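Local coordinates for cytochrome C-type biogenesis protein ccmF (Thermus thermophilus, PDB 6ZMQ) that binds heme in the membrane and probably hands it on to apocytochrome c during cytochrome c maturation, at residues L54-A64 with A138-Q149. Residues are numbered along the deposited sequence; the frame is centred on the assembly and turned at random.
Sequences LRGARALVFPA and ASLVLAVLFGIQ. With PTY (phosphatidylethanolamine), chain E.
Phe146 points its ring edge-on at the turn between helices 51-57 and 61-81. The carbonyl oxygen of Ala57 lies in the ring plane at that edge, 3.3 Å from Phe146 CE2. Phe146 CG is anti to its own carbonyl carbon (chi1 -84°), which extends the ring toward residues 57-61. The Val61 and Phe146 side chains cross at about a right angle, with Val61 CG1 3.6 Å from Phe146 CZ. One helical turn before Phe146, Leu142 pushes CD1 against Ala57 and Arg58. Leu142 CD1 sits 3.7 Å from both Ala57 CB and Arg58 CG. The Leu142 and Arg58 side chains also cross at about a right angle.

The contact joins helices 61-81 and 135-157, both largely within predicted transmembrane spans, and includes the short helix 51-57 that leads into the first. Leu60 is the N-cap residue of helix 61-81. On helix 51-57, Leu54 CD2 rests 3.6 Å from Ser139 N. Leu54 CD1 lies above one face of the Arg58 guanidinium, offset toward the rim, and Arg58 NH1 approaches Ala138 CB. Further along helix 135-157, Gln149 reaches Ala64 with its amide, Gln149 NE2 lying 3.8 Å from Ala64 CB. That amide also makes weak hydrogen bonds to Ser35 and Thr125. Leu140, Ala143, Val144 and Gly147 of the same helix line a phosphatidylethanolamine pocket, where Gly147 O is 3.3 Å from lipid atom C21.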
ATOM      1  N   LEU A  54      33.650   9.585   3.624  1.00 59.86           N
ATOM      2  CA  LEU A  54      32.701   8.584   4.094  1.00 50.45           C
ATOM      3  C   LEU A  54      32.500   8.679   5.603  1.00 56.56           C
ATOM      4  O   LEU A  54      31.452   8.256   6.096  1.00 67.99           O
ATOM      5  CB  LEU A  54      33.160   7.178   3.673  1.00 45.38           C
ATOM      6  CG  LEU A  54      32.322   5.890   3.843  1.00 49.33           C
ATOM      7  CD1 LEU A  54      32.560   5.163   5.172  1.00 58.82           C
ATOM      8  CD2 LEU A  54      30.827   6.117   3.609  1.00 42.42           C
ATOM      9  N   ARG A  55      33.468   9.235   6.348  1.00 47.67           N
ATOM     10  CA  ARG A  55      33.149   9.638   7.716  1.00 52.81           C
ATOM     11  C   ARG A  55      32.215  10.839   7.745  1.00 53.82           C
ATOM     12  O   ARG A  55      31.347  10.907   8.612  1.00 66.39           O
ATOM     13  CB  ARG A  55      34.398   9.955   8.553  1.00 71.71           C
ATOM     14  CG  ARG A  55      35.412   8.842   8.695  1.00 86.84           C
ATOM     15  CD  ARG A  55      36.772   9.347   9.191  1.00 91.48           C
ATOM     16  NE  ARG A  55      36.673  10.293  10.305  1.00 94.57           N
ATOM     17  CZ  ARG A  55      37.247  11.493  10.325  1.00 97.52           C
ATOM     18  NH1 ARG A  55      37.976  11.892   9.296  1.00 96.53           N
ATOM     19  NH2 ARG A  55      37.109  12.289  11.376  1.00 99.32           N
ATOM     20  N   GLY A  56      32.372  11.792   6.820  1.00 47.56           N
ATOM     21  CA  GLY A  56      31.569  13.011   6.879  1.00 45.56           C
ATOM     22  C   GLY A  56      30.108  12.807   6.509  1.00 54.72           C
ATOM     23  O   GLY A  56      29.206  13.347   7.165  1.00 70.79           O
ATOM     24  N   ALA A  57      29.855  12.023   5.453  1.00 54.97           N
ATOM     25  CA  ALA A  57      28.477  11.721   5.064  1.00 56.45           C
ATOM     26  C   ALA A  57      27.770  10.859   6.112  1.00 53.74           C
ATOM     27  O   ALA A  57      26.574  11.038   6.369  1.00 58.20           O
ATOM     28  CB  ALA A  57      28.449  11.042   3.697  1.00 65.00           C
ATOM     29  N   ARG A  58      28.502   9.922   6.727  1.00 52.97           N
ATOM     30  CA  ARG A  58      28.015   9.203   7.907  1.00 50.39           C
ATOM     31  C   ARG A  58      27.952  10.079   9.151  1.00 61.48           C
ATOM     32  O   ARG A  58      27.400   9.656  10.169  1.00 70.12           O
ATOM     33  CB  ARG A  58      28.900   7.995   8.223  1.00 45.97           C
ATOM     34  CG  ARG A  58      28.774   6.789   7.316  1.00 50.58           C
ATOM     35  CD  ARG A  58      29.469   5.617   7.978  1.00 62.06           C
ATOM     36  NE  ARG A  58      29.483   4.407   7.172  1.00 76.71           N
ATOM     37  CZ  ARG A  58      30.154   3.306   7.497  1.00 87.70           C
ATOM     38  NH1 ARG A  58      29.997   2.198   6.794  1.00 85.79           N
ATOM     39  NH2 ARG A  58      30.936   3.293   8.568  1.00 95.55           N
ATOM     40  N   ALA A  59      28.635  11.218   9.157  1.00 59.32           N
ATOM     41  CA  ALA A  59      28.476  12.132  10.276  1.00 60.67           C
ATOM     42  C   ALA A  59      27.216  12.972  10.147  1.00 66.41           C
ATOM     43  O   ALA A  59      26.688  13.426  11.165  1.00 68.85           O
ATOM     44  CB  ALA A  59      29.706  13.032  10.416  1.00 63.38           C
ATOM     45  N   LEU A  60      26.728  13.197   8.927  1.00 73.10           N
ATOM     46  CA  LEU A  60      25.582  14.085   8.739  1.00 69.74           C
ATOM     47  C   LEU A  60      24.220  13.384   8.683  1.00 65.90           C
ATOM     48  O   LEU A  60      23.217  14.053   8.416  1.00 64.93           O
ATOM     49  CB  LEU A  60      25.760  14.929   7.479  1.00 60.20           C
ATOM     50  CG  LEU A  60      26.996  15.820   7.416  1.00 46.92           C
ATOM     51  CD1 LEU A  60      27.407  15.910   5.992  1.00 47.33           C
ATOM     52  CD2 LEU A  60      26.699  17.210   7.968  1.00 47.55           C
ATOM     53  N   VAL A  61      24.145  12.075   8.935  1.00 49.80           N
ATOM     54  CA  VAL A  61      22.847  11.393   8.903  1.00 45.92           C
ATOM     55  C   VAL A  61      22.005  11.762  10.121  1.00 50.54           C
ATOM     56  O   VAL A  61      20.791  11.967  10.015  1.00 58.39           O
ATOM     57  CB  VAL A  61      23.028   9.867   8.784  1.00 55.33           C
ATOM     58  CG1 VAL A  61      23.285   9.465   7.337  1.00 64.96           C
ATOM     59  CG2 VAL A  61      24.158   9.407   9.655  1.00 55.11           C
ATOM     60  N   PHE A  62      22.632  11.821  11.297  1.00 57.01           N
ATOM     61  CA  PHE A  62      21.939  12.243  12.514  1.00 56.65           C
ATOM     62  C   PHE A  62      21.509  13.721  12.505  1.00 53.19           C
ATOM     63  O   PHE A  62      20.346  13.986  12.865  1.00 49.77           O
ATOM     64  CB  PHE A  62      22.811  11.850  13.721  1.00 52.59           C
ATOM     65  CG  PHE A  62      22.060  11.678  15.011  1.00 42.47           C
ATOM     66  CD1 PHE A  62      21.119  10.666  15.161  1.00 39.52           C
ATOM     67  CD2 PHE A  62      22.334  12.512  16.095  1.00 38.51           C
ATOM     68  CE1 PHE A  62      20.445  10.502  16.361  1.00 44.33           C
ATOM     69  CE2 PHE A  62      21.664  12.364  17.294  1.00 41.59           C
ATOM     70  CZ  PHE A  62      20.717  11.354  17.430  1.00 45.36           C
ATOM     71  N   PRO A  63      22.335  14.718  12.091  1.00 45.97           N
ATOM     72  CA  PRO A  63      21.798  16.098  12.040  1.00 46.89           C
ATOM     73  C   PRO A  63      20.719  16.360  10.992  1.00 51.14           C
ATOM     74  O   PRO A  63      19.839  17.201  11.238  1.00 68.69           O
ATOM     75  CB  PRO A  63      23.051  16.937  11.758  1.00 48.10           C
ATOM     76  CG  PRO A  63      24.128  16.202  12.381  1.00 44.29           C
ATOM     77  CD  PRO A  63      23.814  14.796  11.989  1.00 37.93           C
ATOM     78  N   ALA A  64      20.755  15.671   9.842  1.00 43.93           N
ATOM     79  CA  ALA A  64      19.736  15.846   8.804  1.00 36.85           C
ATOM     80  C   ALA A  64      18.370  15.374   9.281  1.00 49.60           C
ATOM     81  O   ALA A  64      17.358  16.073   9.091  1.00 74.33           O
ATOM     82  CB  ALA A  64      20.131  15.076   7.543  1.00 23.40           C
ATOM     83  N   ALA A 138      29.136   1.909   0.500  1.00 50.86           N
ATOM     84  CA  ALA A 138      28.619   2.703   1.614  1.00 34.16           C
ATOM     85  C   ALA A 138      28.530   4.179   1.233  1.00 31.69           C
ATOM     86  O   ALA A 138      27.504   4.837   1.477  1.00 58.26           O
ATOM     87  CB  ALA A 138      29.500   2.503   2.847  1.00 43.00           C
ATOM     88  N   SER A 139      29.579   4.691   0.578  1.00 33.63           N
ATOM     89  CA  SER A 139      29.561   6.048   0.040  1.00 40.49           C
ATOM     90  C   SER A 139      28.488   6.208  -1.029  1.00 40.05           C
ATOM     91  O   SER A 139      27.810   7.244  -1.087  1.00 58.34           O
ATOM     92  CB  SER A 139      30.928   6.394  -0.543  1.00 49.08           C
ATOM     93  OG  SER A 139      31.055   5.893  -1.863  1.00 56.68           O
ATOM     94  N   LEU A 140      28.275   5.172  -1.849  1.00 33.42           N
ATOM     95  CA  LEU A 140      27.255   5.355  -2.879  1.00 33.69           C
ATOM     96  C   LEU A 140      25.816   5.200  -2.376  1.00 42.72           C
ATOM     97  O   LEU A 140      24.930   5.891  -2.914  1.00 58.36           O
ATOM     98  CB  LEU A 140      27.510   4.438  -4.071  1.00 37.00           C
ATOM     99  CG  LEU A 140      28.117   5.198  -5.267  1.00 39.21           C
ATOM    100  CD1 LEU A 140      27.961   4.423  -6.523  1.00 32.07           C
ATOM    101  CD2 LEU A 140      27.535   6.612  -5.479  1.00 38.28           C
ATOM    102  N   VAL A 141      25.544   4.346  -1.364  1.00 31.24           N
ATOM    103  CA  VAL A 141      24.186   4.308  -0.802  1.00 33.02           C
ATOM    104  C   VAL A 141      23.876   5.623  -0.098  1.00 50.11           C
ATOM    105  O   VAL A 141      22.751   6.135  -0.205  1.00 74.25           O
ATOM    106  CB  VAL A 141      23.925   3.099   0.139  1.00 31.46           C
ATOM    107  CG1 VAL A 141      23.916   1.797  -0.599  1.00 47.92           C
ATOM    108  CG2 VAL A 141      24.805   3.037   1.393  1.00 31.28           C
ATOM    109  N   LEU A 142      24.890   6.239   0.545  1.00 46.47           N
ATOM    110  CA  LEU A 142      24.666   7.550   1.142  1.00 28.55           C
ATOM    111  C   LEU A 142      24.442   8.621   0.086  1.00 26.62           C
ATOM    112  O   LEU A 142      23.585   9.486   0.283  1.00 37.78           O
ATOM    113  CB  LEU A 142      25.812   7.919   2.087  1.00 26.35           C
ATOM    114  CG  LEU A 142      25.948   7.068   3.360  1.00 27.27           C
ATOM    115  CD1 LEU A 142      26.784   7.769   4.390  1.00 35.59           C
ATOM    116  CD2 LEU A 142      24.577   6.759   3.955  1.00 22.64           C
ATOM    117  N   ALA A 143      25.144   8.527  -1.060  1.00 30.59           N
ATOM    118  CA  ALA A 143      24.964   9.495  -2.147  1.00 25.08           C
ATOM    119  C   ALA A 143      23.535   9.499  -2.695  1.00 37.11           C
ATOM    120  O   ALA A 143      22.900  10.560  -2.784  1.00 47.52           O
ATOM    121  CB  ALA A 143      25.956   9.210  -3.266  1.00 30.52           C
ATOM    122  N   VAL A 144      22.978   8.314  -2.979  1.00 29.97           N
ATOM    123  CA  VAL A 144      21.629   8.287  -3.557  1.00 46.67           C
ATOM    124  C   VAL A 144      20.553   8.583  -2.491  1.00 72.82           C
ATOM    125  O   VAL A 144      19.558   9.273  -2.777  1.00100.21           O
ATOM    126  CB  VAL A 144      21.392   6.959  -4.308  1.00 30.05           C
ATOM    127  CG1 VAL A 144      21.737   5.819  -3.449  1.00 28.39           C
ATOM    128  CG2 VAL A 144      19.960   6.817  -4.856  1.00 20.18           C
ATOM    129  N   LEU A 145      20.751   8.133  -1.236  1.00 59.38           N
ATOM    130  CA  LEU A 145      19.752   8.412  -0.198  1.00 29.97           C
ATOM    131  C   LEU A 145      19.751   9.886   0.221  1.00 28.57           C
ATOM    132  O   LEU A 145      18.675  10.482   0.411  1.00 29.56           O
ATOM    133  CB  LEU A 145      19.965   7.485   1.003  1.00 22.39           C
ATOM    134  CG  LEU A 145      19.652   5.988   0.870  1.00 31.71           C
ATOM    135  CD1 LEU A 145      19.752   5.322   2.228  1.00 21.70           C
ATOM    136  CD2 LEU A 145      18.253   5.810   0.301  1.00 56.67           C
ATOM    137  N   PHE A 146      20.936  10.512   0.301  1.00 30.28           N
ATOM    138  CA  PHE A 146      21.018  11.951   0.512  1.00 29.19           C
ATOM    139  C   PHE A 146      20.484  12.726  -0.689  1.00 30.84           C
ATOM    140  O   PHE A 146      19.985  13.835  -0.518  1.00 48.91           O
ATOM    141  CB  PHE A 146      22.460  12.383   0.789  1.00 31.63           C
ATOM    142  CG  PHE A 146      22.886  12.240   2.234  1.00 36.98           C
ATOM    143  CD1 PHE A 146      22.219  12.923   3.227  1.00 56.18           C
ATOM    144  CD2 PHE A 146      24.020  11.517   2.587  1.00 36.25           C
ATOM    145  CE1 PHE A 146      22.616  12.832   4.547  1.00 60.72           C
ATOM    146  CE2 PHE A 146      24.428  11.412   3.905  1.00 34.97           C
ATOM    147  CZ  PHE A 146      23.724  12.082   4.890  1.00 43.58           C
ATOM    148  N   GLY A 147      20.564  12.153  -1.895  1.00 21.23           N
ATOM    149  CA  GLY A 147      19.918  12.762  -3.052  1.00 27.16           C
ATOM    150  C   GLY A 147      18.405  12.795  -2.956  1.00 54.06           C
ATOM    151  O   GLY A 147      17.771  13.781  -3.344  1.00 70.95           O
ATOM    152  N   ILE A 148      17.807  11.696  -2.473  1.00 53.59           N
ATOM    153  CA  ILE A 148      16.349  11.636  -2.292  1.00 32.23           C
ATOM    154  C   ILE A 148      15.903  12.653  -1.243  1.00 44.13           C
ATOM    155  O   ILE A 148      14.905  13.371  -1.422  1.00 56.80           O
ATOM    156  CB  ILE A 148      15.907  10.210  -1.910  1.00 30.35           C
ATOM    157  CG1 ILE A 148      16.160   9.225  -3.050  1.00 35.98           C
ATOM    158  CG2 ILE A 148      14.424  10.152  -1.575  1.00 38.14           C
ATOM    159  CD1 ILE A 148      16.011   7.779  -2.615  1.00 35.99           C
ATOM    160  N   GLN A 149      16.667  12.739  -0.145  1.00 41.10           N
ATOM    161  CA  GLN A 149      16.412  13.741   0.893  1.00 29.15           C
ATOM    162  C   GLN A 149      16.555  15.161   0.354  1.00 35.78           C
ATOM    163  O   GLN A 149      15.771  16.050   0.713  1.00 36.96           O
ATOM    164  CB  GLN A 149      17.377  13.549   2.063  1.00 31.22           C
ATOM    165  CG  GLN A 149      17.264  12.250   2.826  1.00 39.98           C
ATOM    166  CD  GLN A 149      18.214  12.211   4.008  1.00 39.96           C
ATOM    167  OE1 GLN A 149      18.494  11.156   4.549  1.00 38.39           O
ATOM    168  NE2 GLN A 149      18.722  13.372   4.401  1.00 38.92           N
TER
HETATM  169  C1  PTY E 704       9.179  25.412 -12.520  1.00112.70           C
HETATM  170  C2  PTY E 704       4.298  28.749 -16.555  1.00 95.83           C
HETATM  171  C3  PTY E 704       4.390  27.272 -16.174  1.00 97.08           C
HETATM  172  O4  PTY E 704       8.889  25.512 -11.156  1.00108.88           O
HETATM  173  C5  PTY E 704       7.175  24.176 -13.449  1.00104.98           C
HETATM  174  C6  PTY E 704       8.682  24.100 -13.139  1.00106.78           C
HETATM  175  O7  PTY E 704       9.002  22.983 -12.327  1.00103.46           O
HETATM  176  C8  PTY E 704      10.168  22.262 -12.690  1.00 92.46           C
HETATM  177  O10 PTY E 704      10.854  22.666 -13.568  1.00100.69           O
HETATM  178  C11 PTY E 704      10.575  20.956 -11.978  1.00 77.64           C
HETATM  179  C12 PTY E 704      11.969  20.448 -12.405  1.00 63.40           C
HETATM  180  C13 PTY E 704      12.154  18.929 -12.193  1.00 48.74           C
HETATM  181  C14 PTY E 704      13.514  18.545 -11.585  1.00 42.70           C
HETATM  182  C15 PTY E 704      13.418  17.289 -10.704  1.00 41.10           C
HETATM  183  C16 PTY E 704      14.715  16.460 -10.679  1.00 39.15           C
HETATM  184  C17 PTY E 704      15.249  16.327  -9.242  1.00 35.49           C
HETATM  185  C18 PTY E 704      16.048  15.036  -9.006  1.00 35.78           C
HETATM  186  C19 PTY E 704      16.732  15.074  -7.634  1.00 43.34           C
HETATM  187  C20 PTY E 704      17.800  13.977  -7.524  1.00 50.54           C
HETATM  188  C21 PTY E 704      18.850  14.336  -6.466  1.00 54.65           C
HETATM  189  C22 PTY E 704      20.260  13.954  -6.937  1.00 65.92           C
HETATM  190  C23 PTY E 704      20.540  12.470  -6.675  1.00 76.57           C
HETATM  191  C24 PTY E 704      21.997  12.131  -7.015  1.00 68.70           C
HETATM  192  C25 PTY E 704      22.373  10.717  -6.561  1.00 55.34           C
HETATM  193  C26 PTY E 704      22.772   9.866  -7.769  1.00 42.70           C
HETATM  194  C27 PTY E 704      23.916   8.919  -7.409  1.00 36.68           C
HETATM  195  C28 PTY E 704      23.939   7.784  -8.430  1.00 31.52           C
HETATM  196  C29 PTY E 704      25.324   7.151  -8.512  1.00 29.06           C
HETATM  197  C30 PTY E 704       9.788  26.349 -10.482  1.00 97.46           C
HETATM  198  C31 PTY E 704      11.150  25.802 -10.052  1.00 84.74           C
HETATM  199  O30 PTY E 704       9.505  27.480 -10.260  1.00 95.70           O
HETATM  200  C32 PTY E 704      10.949  24.497  -9.278  1.00 71.14           C
HETATM  201  C33 PTY E 704      12.278  23.772  -9.048  1.00 59.33           C
HETATM  202  C34 PTY E 704      12.063  22.612  -8.072  1.00 53.13           C
HETATM  203  C35 PTY E 704      13.366  21.829  -7.889  1.00 52.38           C
HETATM  204  C36 PTY E 704      13.412  21.158  -6.515  1.00 58.17           C
HETATM  205  C37 PTY E 704      14.867  21.007  -6.070  1.00 73.52           C
HETATM  206  C38 PTY E 704      15.198  19.526  -5.878  1.00 68.82           C
HETATM  207  C39 PTY E 704      16.694  19.325  -5.633  1.00 74.54           C
HETATM  208  C40 PTY E 704      17.344  18.748  -6.891  1.00 83.29           C
HETATM  209  C41 PTY E 704      18.751  18.223  -6.595  1.00 79.67           C
HETATM  210  C42 PTY E 704      19.780  19.323  -6.851  1.00 63.56           C
HETATM  211  C43 PTY E 704      21.145  18.691  -7.112  1.00 51.60           C
HETATM  212  C44 PTY E 704      22.006  18.865  -5.865  1.00 44.85           C
HETATM  213  P1  PTY E 704       6.475  26.301 -14.919  0.38109.61           P
HETATM  214  O11 PTY E 704       5.052  27.137 -14.946  1.00102.80           O
HETATM  215  O12 PTY E 704       6.515  25.351 -16.092  1.00113.21           O
HETATM  216  O13 PTY E 704       7.596  27.297 -15.077  1.00116.29           O
HETATM  217  O14 PTY E 704       6.680  25.495 -13.486  1.00106.10           O
HETATM  218  N1  PTY E 704       4.938  28.954 -17.843  1.00 96.14           N